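Local coordinates for protein leucine--tRNA ligase (PDB 5AH5) that probably joins L-leucine to its cognate tRNA at the expense of ATP, as a class I aminoacyl-tRNA synthetase that also binds zinc, at residues E85-K90 with A96-D101; Q413-S418 with L534-F539; M469-P474 with A480-D485; Q588-D593 with S614-M619; I722-W727 with N733-A738. All coordinates share one frame; numbering follows the deposited sequence.

Contact 1: residues E85-K90 with A96-D101; sequences ENAARK and AKFTQD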
# COMPACT_ATOMS: atom_id res chain seq x y z
N GLU B 85 -18.25 -2.18 -11.63
CA GLU B 85 -19.54 -2.82 -12.06
C GLU B 85 -20.75 -2.11 -11.36
O GLU B 85 -21.75 -1.73 -12.03
CB GLU B 85 -19.54 -4.33 -11.83
CG GLU B 85 -20.83 -4.93 -12.52
CD GLU B 85 -20.97 -6.40 -12.41
OE1 GLU B 85 -20.45 -6.99 -11.48
OE2 GLU B 85 -21.63 -7.01 -13.30
N ASN B 86 -20.63 -1.91 -10.04
CA ASN B 86 -21.67 -1.19 -9.24
C ASN B 86 -21.77 0.23 -9.71
O ASN B 86 -22.86 0.78 -9.83
CB ASN B 86 -21.35 -1.29 -7.72
CG ASN B 86 -21.52 -2.69 -7.22
OD1 ASN B 86 -22.24 -3.48 -7.83
ND2 ASN B 86 -20.86 -3.04 -6.15
N ALA B 87 -20.66 0.87 -10.08
CA ALA B 87 -20.82 2.27 -10.48
C ALA B 87 -21.54 2.34 -11.84
O ALA B 87 -22.37 3.26 -12.12
CB ALA B 87 -19.51 2.98 -10.53
N ALA B 88 -21.19 1.44 -12.72
CA ALA B 88 -21.89 1.37 -14.01
C ALA B 88 -23.36 1.01 -13.78
O ALA B 88 -24.16 1.65 -14.35
CB ALA B 88 -21.23 0.40 -14.96
N ARG B 89 -23.69 0.10 -12.89
CA ARG B 89 -25.10 -0.23 -12.65
C ARG B 89 -25.85 1.01 -12.13
O ARG B 89 -26.91 1.34 -12.61
CB ARG B 89 -25.18 -1.38 -11.64
CG ARG B 89 -26.47 -2.19 -11.61
CD ARG B 89 -26.36 -3.34 -10.59
NE ARG B 89 -25.42 -4.39 -11.01
CZ ARG B 89 -25.31 -5.60 -10.45
NH1 ARG B 89 -26.07 -5.98 -9.42
NH2 ARG B 89 -24.42 -6.45 -10.94
N LYS B 90 -25.26 1.71 -11.16
CA LYS B 90 -25.92 2.84 -10.56
C LYS B 90 -26.14 3.90 -11.62
O LYS B 90 -27.14 4.59 -11.61
CB LYS B 90 -25.08 3.32 -9.36
CG LYS B 90 -25.64 4.54 -8.66
CD LYS B 90 -24.67 5.13 -7.60
CE LYS B 90 -25.40 6.16 -6.72
NZ LYS B 90 -24.47 7.01 -5.92
N ALA B 96 -18.47 -2.01 -19.59
CA ALA B 96 -17.44 -1.76 -20.57
C ALA B 96 -17.40 -0.35 -21.02
O ALA B 96 -16.30 0.25 -21.14
CB ALA B 96 -17.52 -2.72 -21.81
N LYS B 97 -18.57 0.20 -21.32
CA LYS B 97 -18.68 1.58 -21.73
C LYS B 97 -18.37 2.53 -20.52
O LYS B 97 -17.77 3.62 -20.67
CB LYS B 97 -20.11 1.81 -22.23
CG LYS B 97 -20.59 0.89 -23.35
CD LYS B 97 -20.40 1.54 -24.71
CE LYS B 97 -21.22 0.78 -25.75
NZ LYS B 97 -21.76 1.68 -26.80
N PHE B 98 -18.79 2.13 -19.33
CA PHE B 98 -18.64 3.03 -18.15
C PHE B 98 -17.14 3.08 -17.81
O PHE B 98 -16.59 4.12 -17.64
CB PHE B 98 -19.48 2.57 -16.95
CG PHE B 98 -19.36 3.47 -15.75
CD1 PHE B 98 -18.35 3.27 -14.83
CD2 PHE B 98 -20.26 4.51 -15.54
CE1 PHE B 98 -18.22 4.09 -13.71
CE2 PHE B 98 -20.16 5.34 -14.40
CZ PHE B 98 -19.15 5.12 -13.50
N THR B 99 -16.53 1.91 -17.75
CA THR B 99 -15.12 1.76 -17.49
C THR B 99 -14.26 2.53 -18.45
O THR B 99 -13.38 3.24 -17.99
CB THR B 99 -14.73 0.34 -17.57
OG1 THR B 99 -15.34 -0.27 -16.48
CG2 THR B 99 -13.24 0.15 -17.39
N GLN B 100 -14.49 2.38 -19.75
CA GLN B 100 -13.72 3.14 -20.74
C GLN B 100 -13.83 4.66 -20.57
O GLN B 100 -12.82 5.38 -20.74
CB GLN B 100 -14.04 2.73 -22.22
CG GLN B 100 -13.13 3.42 -23.25
CD GLN B 100 -11.66 2.96 -23.11
OE1 GLN B 100 -11.40 1.79 -23.01
NE2 GLN B 100 -10.72 3.90 -22.99
N ASP B 101 -15.04 5.17 -20.38
CA ASP B 101 -15.25 6.59 -20.05
C ASP B 101 -14.44 7.05 -18.81
O ASP B 101 -14.00 8.17 -18.78
CB ASP B 101 -16.74 6.90 -19.85
CG ASP B 101 -17.03 8.28 -19.15
OD1 ASP B 101 -17.00 8.41 -17.87
OD2 ASP B 101 -17.35 9.25 -19.89
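The ring of Phe98 lies flat against the backbone of helix 82-91, at Ala87 and Ala88. One ring face is covered by the peptide link between these two alanines. Ala88 N stands 3.9 Å above the ring plane of Phe98, over its centre. The carbonyl carbon of Ala87 is also over that face, but offset toward the rim. Ala88 CB touches the root, 3.4 Å from Phe98 CB. Ala87 CB reaches the far part and lies 3.6 Å from Phe98 CE1. Phe98 CG is anti to the backbone N (chi1 -180°), which carries the ring straight out to the neighbouring helix.

Helices 82-91 and 95-112 are consecutive and joined by a short connection, within the class I synthetase region. The backbones come close here, with Ala88 CA and Phe98 CA 5.5 Å apart. The small alanine side chains are consistent with this close approach. No hydrogen bond crosses between the segments, so the contact is apolar packing. Phe98 also packs on Phe91 of helix 82-91. On another side of that helix, Glu85 forms a salt bridge with Arg421, and Asn86 OD1 is hydrogen-bonded to the same arginine.

Contact 2: residues Q413-S418 with L534-F539; sequences QNWSIS and LIYSRF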
# COMPACT_ATOMS: atom_id res chain seq x y z
N GLN B 413 -8.04 -17.46 6.40
CA GLN B 413 -8.82 -18.44 5.60
C GLN B 413 -8.28 -18.51 4.16
O GLN B 413 -7.78 -17.51 3.60
CB GLN B 413 -10.25 -18.02 5.57
CG GLN B 413 -10.84 -17.86 6.96
CD GLN B 413 -12.27 -17.43 6.91
OE1 GLN B 413 -12.94 -17.64 5.90
NE2 GLN B 413 -12.75 -16.80 7.98
N ASN B 414 -8.38 -19.67 3.54
CA ASN B 414 -8.06 -19.72 2.12
C ASN B 414 -8.95 -18.77 1.33
O ASN B 414 -10.07 -18.44 1.74
CB ASN B 414 -8.00 -21.14 1.59
CG ASN B 414 -6.64 -21.79 1.84
OD1 ASN B 414 -5.65 -21.13 2.18
ND2 ASN B 414 -6.55 -23.07 1.61
N TRP B 415 -8.37 -18.25 0.26
CA TRP B 415 -8.88 -17.10 -0.47
C TRP B 415 -9.90 -17.54 -1.56
O TRP B 415 -9.48 -18.07 -2.59
CB TRP B 415 -7.67 -16.49 -1.13
CG TRP B 415 -7.88 -15.25 -1.94
CD1 TRP B 415 -8.96 -14.46 -1.94
CD2 TRP B 415 -6.95 -14.68 -2.83
NE1 TRP B 415 -8.77 -13.41 -2.82
CE2 TRP B 415 -7.53 -13.54 -3.37
CE3 TRP B 415 -5.66 -15.03 -3.22
CZ2 TRP B 415 -6.87 -12.72 -4.26
CZ3 TRP B 415 -4.99 -14.23 -4.13
CH2 TRP B 415 -5.62 -13.07 -4.64
N SER B 416 -11.20 -17.27 -1.33
CA SER B 416 -12.25 -17.35 -2.36
C SER B 416 -12.08 -16.30 -3.41
O SER B 416 -12.19 -15.11 -3.10
CB SER B 416 -13.65 -17.01 -1.82
OG SER B 416 -13.99 -17.84 -0.79
N ILE B 417 -11.95 -16.74 -4.65
CA ILE B 417 -11.78 -15.88 -5.82
C ILE B 417 -12.91 -15.91 -6.83
O ILE B 417 -13.00 -15.00 -7.66
CB ILE B 417 -10.42 -16.09 -6.52
CG1 ILE B 417 -10.19 -17.55 -6.93
CG2 ILE B 417 -9.33 -15.64 -5.57
CD1 ILE B 417 -9.08 -17.76 -7.95
N SER B 418 -13.77 -16.90 -6.75
CA SER B 418 -14.90 -16.99 -7.66
C SER B 418 -16.07 -16.11 -7.23
O SER B 418 -16.48 -16.10 -6.07
CB SER B 418 -15.30 -18.44 -7.93
OG SER B 418 -15.34 -19.26 -6.78
N LEU B 534 -2.45 -5.62 -0.11
CA LEU B 534 -1.11 -5.77 0.44
C LEU B 534 -0.90 -7.16 1.01
O LEU B 534 0.22 -7.60 1.11
CB LEU B 534 -0.82 -4.67 1.53
CG LEU B 534 -0.79 -3.22 1.00
CD1 LEU B 534 -0.79 -2.14 2.07
CD2 LEU B 534 0.39 -3.05 0.03
N ILE B 535 -1.95 -7.89 1.40
CA ILE B 535 -1.74 -9.33 1.69
C ILE B 535 -1.65 -10.11 0.39
O ILE B 535 -0.74 -10.88 0.21
CB ILE B 535 -2.91 -9.95 2.45
CG1 ILE B 535 -2.89 -9.47 3.89
CG2 ILE B 535 -2.81 -11.49 2.44
CD1 ILE B 535 -1.87 -10.17 4.76
N TYR B 536 -2.66 -9.97 -0.47
CA TYR B 536 -2.71 -10.82 -1.68
C TYR B 536 -1.47 -10.70 -2.60
O TYR B 536 -0.96 -11.68 -3.09
CB TYR B 536 -3.96 -10.48 -2.48
CG TYR B 536 -5.30 -10.75 -1.80
CD1 TYR B 536 -5.57 -11.94 -1.16
CD2 TYR B 536 -6.27 -9.80 -1.83
CE1 TYR B 536 -6.81 -12.17 -0.53
CE2 TYR B 536 -7.53 -10.02 -1.27
CZ TYR B 536 -7.79 -11.20 -0.63
OH TYR B 536 -9.03 -11.33 -0.08
N SER B 537 -1.06 -9.46 -2.88
CA SER B 537 0.16 -9.12 -3.66
C SER B 537 1.43 -9.76 -3.08
O SER B 537 2.28 -10.27 -3.84
CB SER B 537 0.32 -7.59 -3.74
OG SER B 537 0.52 -7.02 -2.44
N ARG B 538 1.58 -9.74 -1.75
CA ARG B 538 2.73 -10.42 -1.18
C ARG B 538 2.59 -11.92 -1.41
O ARG B 538 3.56 -12.59 -1.76
CB ARG B 538 2.92 -10.10 0.30
CG ARG B 538 3.21 -8.62 0.58
CD ARG B 538 3.28 -8.39 2.10
NE ARG B 538 4.38 -9.23 2.61
CZ ARG B 538 4.33 -10.10 3.62
NH1 ARG B 538 3.26 -10.23 4.41
NH2 ARG B 538 5.41 -10.83 3.88
N PHE B 539 1.39 -12.45 -1.24
CA PHE B 539 1.17 -13.88 -1.43
C PHE B 539 1.47 -14.33 -2.88
O PHE B 539 2.19 -15.30 -3.13
CB PHE B 539 -0.27 -14.26 -1.02
CG PHE B 539 -0.71 -15.61 -1.52
CD1 PHE B 539 0.03 -16.74 -1.27
CD2 PHE B 539 -1.89 -15.73 -2.25
CE1 PHE B 539 -0.38 -17.99 -1.71
CE2 PHE B 539 -2.31 -16.98 -2.72
CZ PHE B 539 -1.55 -18.11 -2.44
O HOH W 1 -10.77 -11.31 -2.90
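Trp415 and Tyr536 form an offset (parallel-displaced) stack. It joins strand 415-419 of a large antiparallel sheet to helix 533-546. This helix connects the parallel strands 520-524 and 556-560, a beta-alpha-beta crossover of the Rossmann-type class I catalytic fold.

The five-membered ring of Trp415 and the ring of Tyr536 have centroids 3.9 Å apart, with planes at 11°. The packing is tight, and Trp415 CE2 lies 3.2 Å from Tyr536 CE1. With chi1 at -178° the indole of Trp415 swings away from its own N and reaches the helix.

Two apolar contacts flank the indole. Its other face is covered by Ile417 CG2. Phe539, one turn along the helix from Tyr536, meets it at the edge: Trp415 CE3 and Phe539 CE2 are 3.9 Å apart. Phe539 and Trp415 both also pack on Val191 of strand 182-191.

Polar contacts gather at Trp415 NE1 and Tyr536 OH. Tyr536 OH is hydrogen-bonded to Glu167 OE1. No direct hydrogen bond links the two ring side chains. A water in the indole plane connects them instead: it accepts from Trp415 NE1 at 2.9 Å and donates a weak bond to Tyr536 OH at 3.3 Å.

Contact 3: residues M469-P474 with A480-D485; sequences MKAKCP and AARDPD. With ZN (zinc ion), chain H.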
# COMPACT_ATOMS: atom_id res chain seq x y z
N MET B 469 -22.23 -20.13 -22.55
CA MET B 469 -21.89 -21.28 -21.70
C MET B 469 -21.50 -22.62 -22.39
O MET B 469 -20.82 -23.48 -21.78
CB MET B 469 -23.06 -21.57 -20.73
CG MET B 469 -23.24 -20.51 -19.66
SD MET B 469 -21.88 -20.56 -18.45
CE MET B 469 -22.32 -21.96 -17.45
N LYS B 470 -22.00 -22.82 -23.61
CA LYS B 470 -21.72 -24.04 -24.40
C LYS B 470 -20.26 -24.14 -24.78
O LYS B 470 -19.72 -23.20 -25.32
CB LYS B 470 -22.54 -24.06 -25.70
CG LYS B 470 -23.99 -24.40 -25.47
CD LYS B 470 -24.85 -24.34 -26.73
CE LYS B 470 -26.28 -24.79 -26.42
NZ LYS B 470 -27.32 -24.20 -27.32
N ALA B 471 -19.66 -25.28 -24.48
CA ALA B 471 -18.26 -25.51 -24.78
C ALA B 471 -17.96 -27.00 -25.03
O ALA B 471 -18.51 -27.89 -24.37
CB ALA B 471 -17.41 -25.01 -23.63
N LYS B 472 -17.04 -27.27 -25.94
CA LYS B 472 -16.53 -28.63 -26.09
C LYS B 472 -15.55 -28.96 -24.98
O LYS B 472 -14.67 -28.17 -24.65
CB LYS B 472 -15.84 -28.81 -27.46
CG LYS B 472 -16.74 -28.57 -28.68
CD LYS B 472 -18.05 -29.33 -28.62
CE LYS B 472 -18.83 -29.15 -29.90
NZ LYS B 472 -20.20 -29.71 -29.75
N CYS B 473 -15.72 -30.12 -24.37
CA CYS B 473 -14.73 -30.61 -23.43
C CYS B 473 -13.41 -30.81 -24.19
O CYS B 473 -13.39 -31.54 -25.21
CB CYS B 473 -15.17 -31.92 -22.83
SG CYS B 473 -13.86 -32.57 -21.80
N PRO B 474 -12.32 -30.14 -23.75
CA PRO B 474 -11.02 -30.27 -24.49
C PRO B 474 -10.34 -31.64 -24.33
O PRO B 474 -9.43 -31.93 -25.09
CB PRO B 474 -10.14 -29.16 -23.89
CG PRO B 474 -11.03 -28.37 -22.97
CD PRO B 474 -12.20 -29.24 -22.59
N ALA B 480 -20.20 -29.71 -23.10
CA ALA B 480 -19.87 -29.40 -21.69
C ALA B 480 -20.19 -27.93 -21.39
O ALA B 480 -20.81 -27.27 -22.22
CB ALA B 480 -18.41 -29.73 -21.45
N ALA B 481 -19.77 -27.41 -20.24
CA ALA B 481 -20.18 -26.07 -19.83
C ALA B 481 -18.98 -25.23 -19.31
O ALA B 481 -18.11 -25.76 -18.65
CB ALA B 481 -21.28 -26.18 -18.76
N ARG B 482 -18.93 -23.96 -19.66
CA ARG B 482 -17.90 -23.07 -19.10
C ARG B 482 -18.16 -22.89 -17.63
O ARG B 482 -19.27 -23.12 -17.17
CB ARG B 482 -17.91 -21.72 -19.77
CG ARG B 482 -17.54 -21.81 -21.19
CD ARG B 482 -17.21 -20.44 -21.71
NE ARG B 482 -16.93 -20.55 -23.10
CZ ARG B 482 -15.85 -21.14 -23.62
NH1 ARG B 482 -14.90 -21.68 -22.86
NH2 ARG B 482 -15.72 -21.16 -24.95
N ASP B 483 -17.13 -22.51 -16.88
CA ASP B 483 -17.35 -22.08 -15.52
C ASP B 483 -18.23 -20.84 -15.55
O ASP B 483 -17.95 -19.94 -16.32
CB ASP B 483 -16.02 -21.79 -14.81
CG ASP B 483 -16.20 -21.66 -13.32
OD1 ASP B 483 -16.75 -20.65 -12.85
OD2 ASP B 483 -15.89 -22.64 -12.63
N PRO B 484 -19.32 -20.80 -14.75
CA PRO B 484 -20.21 -19.64 -14.78
C PRO B 484 -19.73 -18.37 -14.00
O PRO B 484 -20.43 -17.34 -14.04
CB PRO B 484 -21.48 -20.19 -14.15
CG PRO B 484 -20.98 -21.20 -13.12
CD PRO B 484 -19.76 -21.80 -13.75
N ASP B 485 -18.58 -18.47 -13.32
CA ASP B 485 -18.11 -17.41 -12.37
C ASP B 485 -16.88 -16.70 -12.90
O ASP B 485 -16.18 -17.21 -13.82
CB ASP B 485 -17.81 -18.01 -11.00
CG ASP B 485 -19.08 -18.51 -10.29
OD1 ASP B 485 -20.18 -18.10 -10.72
OD2 ASP B 485 -18.97 -19.29 -9.32
ZN ZN H . -14.97 -34.58 -21.32
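Strands 470-472 and 479-482 pair antiparallel but strongly twisted, the short segments 470-472 and 480-482 running at 117° to each other. Ala471 and Ala480 bond to each other in both directions, and Arg482 N donates to Met469 O at 2.9 Å. Ala480 N meets Ala471 O at 2.8 Å, with a bent N-H...O angle of 134°. In the return bond, Ala471 N sits well above the carbonyl plane of Ala480.

Ala471 and Ala480 direct their side chains to the same face of the sheet, where both pack on Ile430 of strand 425-432. Arg482 lies over Ala471. The methyl of Ala471 sits over the centre of one guanidinium face, 4.1 Å above the plane.

The hairpin carries part of a four-cysteine zinc site. Cys473 SG binds the zinc ion at 2.3 Å, and Cys432, Cys435 and Cys476 complete it. The CB of this same Cys473 packs on Ala480 CB at 4.1 Å.

At the other end of the pair, Met469 folds back on itself, bent at both chi2 (-70°) and chi3. This brings its methyl CE to 3.8 Å from Pro484 CB. Beyond the proline, Asp485 N donates to Asp483 OD1 in an Asx turn.

Contact 4: residues Q588-D593 with S614-M619; sequences QEFGAD and SGPQAM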
# COMPACT_ATOMS: atom_id res chain seq x y z
N GLN B 588 -8.23 24.37 -12.99
CA GLN B 588 -8.61 25.45 -13.86
C GLN B 588 -8.48 26.82 -13.17
O GLN B 588 -8.14 27.84 -13.82
CB GLN B 588 -10.08 25.25 -14.32
CG GLN B 588 -10.55 26.18 -15.41
CD GLN B 588 -9.88 25.91 -16.76
OE1 GLN B 588 -9.28 24.83 -16.97
NE2 GLN B 588 -9.96 26.89 -17.68
N GLU B 589 -8.82 26.90 -11.90
CA GLU B 589 -8.70 28.18 -11.19
C GLU B 589 -7.23 28.55 -10.84
O GLU B 589 -6.84 29.69 -10.98
CB GLU B 589 -9.55 28.19 -9.92
CG GLU B 589 -9.32 29.40 -9.03
CD GLU B 589 -10.41 29.57 -7.97
OE1 GLU B 589 -11.12 28.58 -7.66
OE2 GLU B 589 -10.55 30.69 -7.42
N PHE B 590 -6.44 27.58 -10.42
CA PHE B 590 -5.11 27.85 -9.81
C PHE B 590 -3.90 27.33 -10.58
O PHE B 590 -2.77 27.73 -10.29
CB PHE B 590 -5.08 27.18 -8.44
CG PHE B 590 -6.04 27.80 -7.47
CD1 PHE B 590 -5.86 29.10 -7.06
CD2 PHE B 590 -7.09 27.08 -6.95
CE1 PHE B 590 -6.74 29.70 -6.16
CE2 PHE B 590 -7.97 27.66 -6.06
CZ PHE B 590 -7.79 28.98 -5.66
N GLY B 591 -4.14 26.41 -11.49
CA GLY B 591 -3.11 25.71 -12.19
C GLY B 591 -2.73 24.42 -11.48
O GLY B 591 -2.92 24.26 -10.27
N ALA B 592 -2.14 23.51 -12.23
CA ALA B 592 -1.69 22.25 -11.64
C ALA B 592 -0.65 22.37 -10.48
O ALA B 592 -0.63 21.60 -9.51
CB ALA B 592 -1.09 21.39 -12.73
N ASP B 593 0.29 23.26 -10.67
CA ASP B 593 1.44 23.35 -9.70
C ASP B 593 0.94 23.73 -8.28
O ASP B 593 1.28 23.10 -7.29
CB ASP B 593 2.40 24.41 -10.20
CG ASP B 593 3.17 23.98 -11.44
OD1 ASP B 593 3.56 22.80 -11.62
OD2 ASP B 593 3.42 24.87 -12.28
N SER B 614 -10.43 26.81 -1.95
CA SER B 614 -9.61 28.00 -1.99
C SER B 614 -8.24 27.75 -1.35
O SER B 614 -7.42 28.62 -1.42
CB SER B 614 -10.33 29.14 -1.26
OG SER B 614 -10.20 28.96 0.15
N GLY B 615 -8.02 26.59 -0.71
CA GLY B 615 -6.74 26.23 -0.08
C GLY B 615 -5.44 26.42 -0.90
O GLY B 615 -4.47 26.77 -0.35
N PRO B 616 -5.42 26.12 -2.21
CA PRO B 616 -4.30 26.42 -3.05
C PRO B 616 -4.02 27.87 -3.33
O PRO B 616 -3.01 28.14 -3.97
CB PRO B 616 -4.68 25.78 -4.40
CG PRO B 616 -5.65 24.74 -4.05
CD PRO B 616 -6.43 25.31 -2.93
N GLN B 617 -4.86 28.80 -2.89
CA GLN B 617 -4.60 30.21 -3.14
C GLN B 617 -3.23 30.68 -2.54
O GLN B 617 -2.48 31.41 -3.19
CB GLN B 617 -5.77 31.07 -2.63
CG GLN B 617 -5.66 32.58 -2.84
CD GLN B 617 -5.35 32.99 -4.28
OE1 GLN B 617 -4.17 33.18 -4.69
NE2 GLN B 617 -6.40 33.14 -5.06
N ALA B 618 -2.92 30.23 -1.34
CA ALA B 618 -1.69 30.61 -0.67
C ALA B 618 -0.43 30.05 -1.42
O ALA B 618 0.54 30.76 -1.64
CB ALA B 618 -1.75 30.17 0.76
N MET B 619 -0.51 28.83 -1.94
CA MET B 619 0.58 28.33 -2.75
C MET B 619 0.72 29.06 -4.08
O MET B 619 1.82 29.31 -4.59
CB MET B 619 0.39 26.85 -2.97
CG MET B 619 1.58 26.13 -3.49
SD MET B 619 3.11 26.40 -2.52
CE MET B 619 2.80 25.51 -1.04
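Phe590 CG is anti to the carbonyl carbon (chi1 -66°), and this places its ring against the turn that leads into helix 617-632. From the other segment, the Gln617 chain starts out away from its backbone N and then bends at chi2 (52°). The bend brings the amide to the edge of the phenyl ring.

Two neighbouring residues therefore meet the ring in different ways. Pro616 comes over one face. Its CB is 4.0 Å from the ring centroid of Phe590, in a CH-pi contact, and 3.7 Å from Phe590 CD2. The backbone N of Gln617 lies over the same face, toward the rim. The amide of Gln617 instead stands at the rim: NE2 is in the ring plane, 3.6 Å from Phe590 CE1. Amide and ring planes are nearly perpendicular, at 82°. The opposite face of the phenyl ring is covered by Glu589 CG, from the residue just before it.

No hydrogen bond joins the two segments. The turn is held internally by Gln617 N donating to Ser614 O. A further link comes from Arg620, whose NH1 bonds to Phe590 O.

Gly591, with positive phi, ends helix 583-590 and is the N-cap residue of helix 592-601. The contact thus packs a helix-to-helix junction against a type I beta turn, Ser614 to Gln617, in a helical part of the synthetase beside the bound RNA, where Ala618 packs on a sugar.

Contact 5: residues I722-W727 with N733-A738; sequences ISEELW and NSLVAA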
# COMPACT_ATOMS: atom_id res chain seq x y z
N ILE B 722 5.50 25.77 -13.91
CA ILE B 722 6.04 27.10 -13.60
C ILE B 722 7.56 27.07 -13.67
O ILE B 722 8.19 28.02 -14.07
CB ILE B 722 5.59 27.53 -12.17
CG1 ILE B 722 4.30 28.33 -12.29
CG2 ILE B 722 6.65 28.35 -11.44
CD1 ILE B 722 3.39 28.27 -11.06
N SER B 723 8.15 25.99 -13.26
CA SER B 723 9.60 25.88 -13.32
C SER B 723 10.16 25.92 -14.73
O SER B 723 11.20 26.57 -14.95
CB SER B 723 10.06 24.63 -12.61
OG SER B 723 9.78 24.78 -11.23
N GLU B 724 9.50 25.24 -15.68
CA GLU B 724 9.88 25.30 -17.06
C GLU B 724 9.69 26.70 -17.55
O GLU B 724 10.52 27.20 -18.29
CB GLU B 724 9.07 24.33 -17.98
CG GLU B 724 9.30 22.86 -17.73
CD GLU B 724 10.71 22.34 -18.01
OE1 GLU B 724 11.50 23.11 -18.55
OE2 GLU B 724 11.06 21.17 -17.60
N GLU B 725 8.60 27.35 -17.14
CA GLU B 725 8.33 28.69 -17.65
C GLU B 725 9.50 29.61 -17.24
O GLU B 725 10.01 30.37 -18.04
CB GLU B 725 7.02 29.23 -17.03
CG GLU B 725 6.50 30.57 -17.56
CD GLU B 725 5.77 30.48 -18.89
OE1 GLU B 725 5.47 29.36 -19.40
OE2 GLU B 725 5.43 31.55 -19.41
N LEU B 726 9.88 29.55 -15.97
CA LEU B 726 10.89 30.48 -15.44
C LEU B 726 12.26 30.18 -16.00
O LEU B 726 12.95 31.10 -16.46
CB LEU B 726 10.91 30.42 -13.93
CG LEU B 726 9.61 30.97 -13.37
CD1 LEU B 726 9.62 30.87 -11.85
CD2 LEU B 726 9.35 32.39 -13.85
N TRP B 727 12.61 28.90 -16.05
CA TRP B 727 13.83 28.45 -16.75
C TRP B 727 13.96 29.02 -18.14
O TRP B 727 15.03 29.62 -18.47
CB TRP B 727 13.84 26.93 -16.79
CG TRP B 727 15.05 26.22 -17.31
CD1 TRP B 727 15.14 25.55 -18.48
CD2 TRP B 727 16.24 25.95 -16.61
NE1 TRP B 727 16.33 24.92 -18.59
CE2 TRP B 727 17.03 25.11 -17.43
CE3 TRP B 727 16.75 26.35 -15.37
CZ2 TRP B 727 18.32 24.69 -17.08
CZ3 TRP B 727 17.98 25.90 -14.99
CH2 TRP B 727 18.78 25.10 -15.84
N ASN B 733 17.58 27.05 -22.97
CA ASN B 733 16.97 26.42 -24.15
C ASN B 733 16.46 25.03 -23.89
O ASN B 733 15.57 24.56 -24.58
CB ASN B 733 17.99 26.33 -25.30
CG ASN B 733 18.41 27.68 -25.84
OD1 ASN B 733 17.59 28.62 -25.93
ND2 ASN B 733 19.68 27.79 -26.21
N SER B 734 17.13 24.35 -22.97
CA SER B 734 16.80 23.00 -22.53
C SER B 734 15.54 23.01 -21.62
O SER B 734 15.04 24.05 -21.24
CB SER B 734 17.98 22.45 -21.75
OG SER B 734 18.17 23.21 -20.53
N LEU B 735 15.02 21.82 -21.33
CA LEU B 735 13.92 21.68 -20.35
C LEU B 735 14.59 21.42 -19.02
O LEU B 735 15.47 20.59 -18.97
CB LEU B 735 13.01 20.52 -20.73
CG LEU B 735 12.14 20.71 -21.99
CD1 LEU B 735 11.51 19.39 -22.43
CD2 LEU B 735 11.07 21.75 -21.73
N VAL B 736 14.17 22.10 -17.95
CA VAL B 736 14.77 21.86 -16.65
C VAL B 736 14.53 20.45 -16.23
O VAL B 736 15.34 19.88 -15.48
CB VAL B 736 14.17 22.61 -15.39
CG1 VAL B 736 15.30 23.09 -14.53
CG2 VAL B 736 13.13 23.67 -15.65
N ALA B 737 13.38 19.88 -16.64
CA ALA B 737 13.06 18.49 -16.31
C ALA B 737 14.12 17.52 -16.83
O ALA B 737 14.32 16.45 -16.20
CB ALA B 737 11.63 18.09 -16.79
N ALA B 738 14.83 17.88 -17.91
CA ALA B 738 15.92 17.05 -18.46
C ALA B 738 17.29 17.44 -17.96
O ALA B 738 18.25 16.85 -18.39
CB ALA B 738 15.93 17.09 -19.97
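Glu724 grips two successive backbone N-H groups with its two carboxylate oxygens. OE1 accepts from Val736 N at 2.9 Å, and OE2 accepts from Ala737 N at 2.8 Å. Both donors approach on the syn side, somewhat out of the carboxylate plane. The pair of bonds fixes the rotation of the carboxylate. CG of Glu724 lies beside the backbone N (chi1 -66°), and a bend at chi2 (-65°) turns the acid toward the loop.

Trp727 lies one turn further along the helix. Val736 CG1 sits over the face of its six-membered ring, 3.7 Å from the centroid, in a CH-pi contact. The other methyl, Val736 CG2, touches the root of the indole at Trp727 CB, 3.5 Å away. At the indole edge, Trp727 NE1 donates to Ser734 OG at 3.2 Å, with the oxygen almost in the ring plane.

These contacts fold the segment after helix 720-729 back along that helix, within the anticodon-binding domain region. The N-H groups held by Glu724 lie at the start of the short 3-10 segment 736-738. If ionised, Glu724 would probably favour this turn by facing its first N-H groups.

Further out, helix 5-19 covers the acid. Trp16 NE1 gives Glu724 OE2 a second hydrogen bond, and Trp12 packs on both Glu724 and Leu735. Arg713 of helix 701-715 touches Trp727 and Val736.

How the contacts relate
Contact 2 is wholly buried and rests on stacked aromatic rings. Contact 3 lies near the surface and uses backbone pairing and a metal ligand. Both reach the same antiparallel sheet, and contact 3 is nested within the chain loop that contact 2 closes. They touch where Ser418 packs on Asp485. Contacts 1 and 4 are partly buried, and each sets a phenylalanine ring against a neighbouring element without hydrogen bonds between its segments. Contact 5 is also partly buried, but it combines a carboxylate, probably ionised, that takes backbone N-H groups with packing on an indole face. It adjoins contact 4, since Asp593 OD2 probably accepts from Ile722 N.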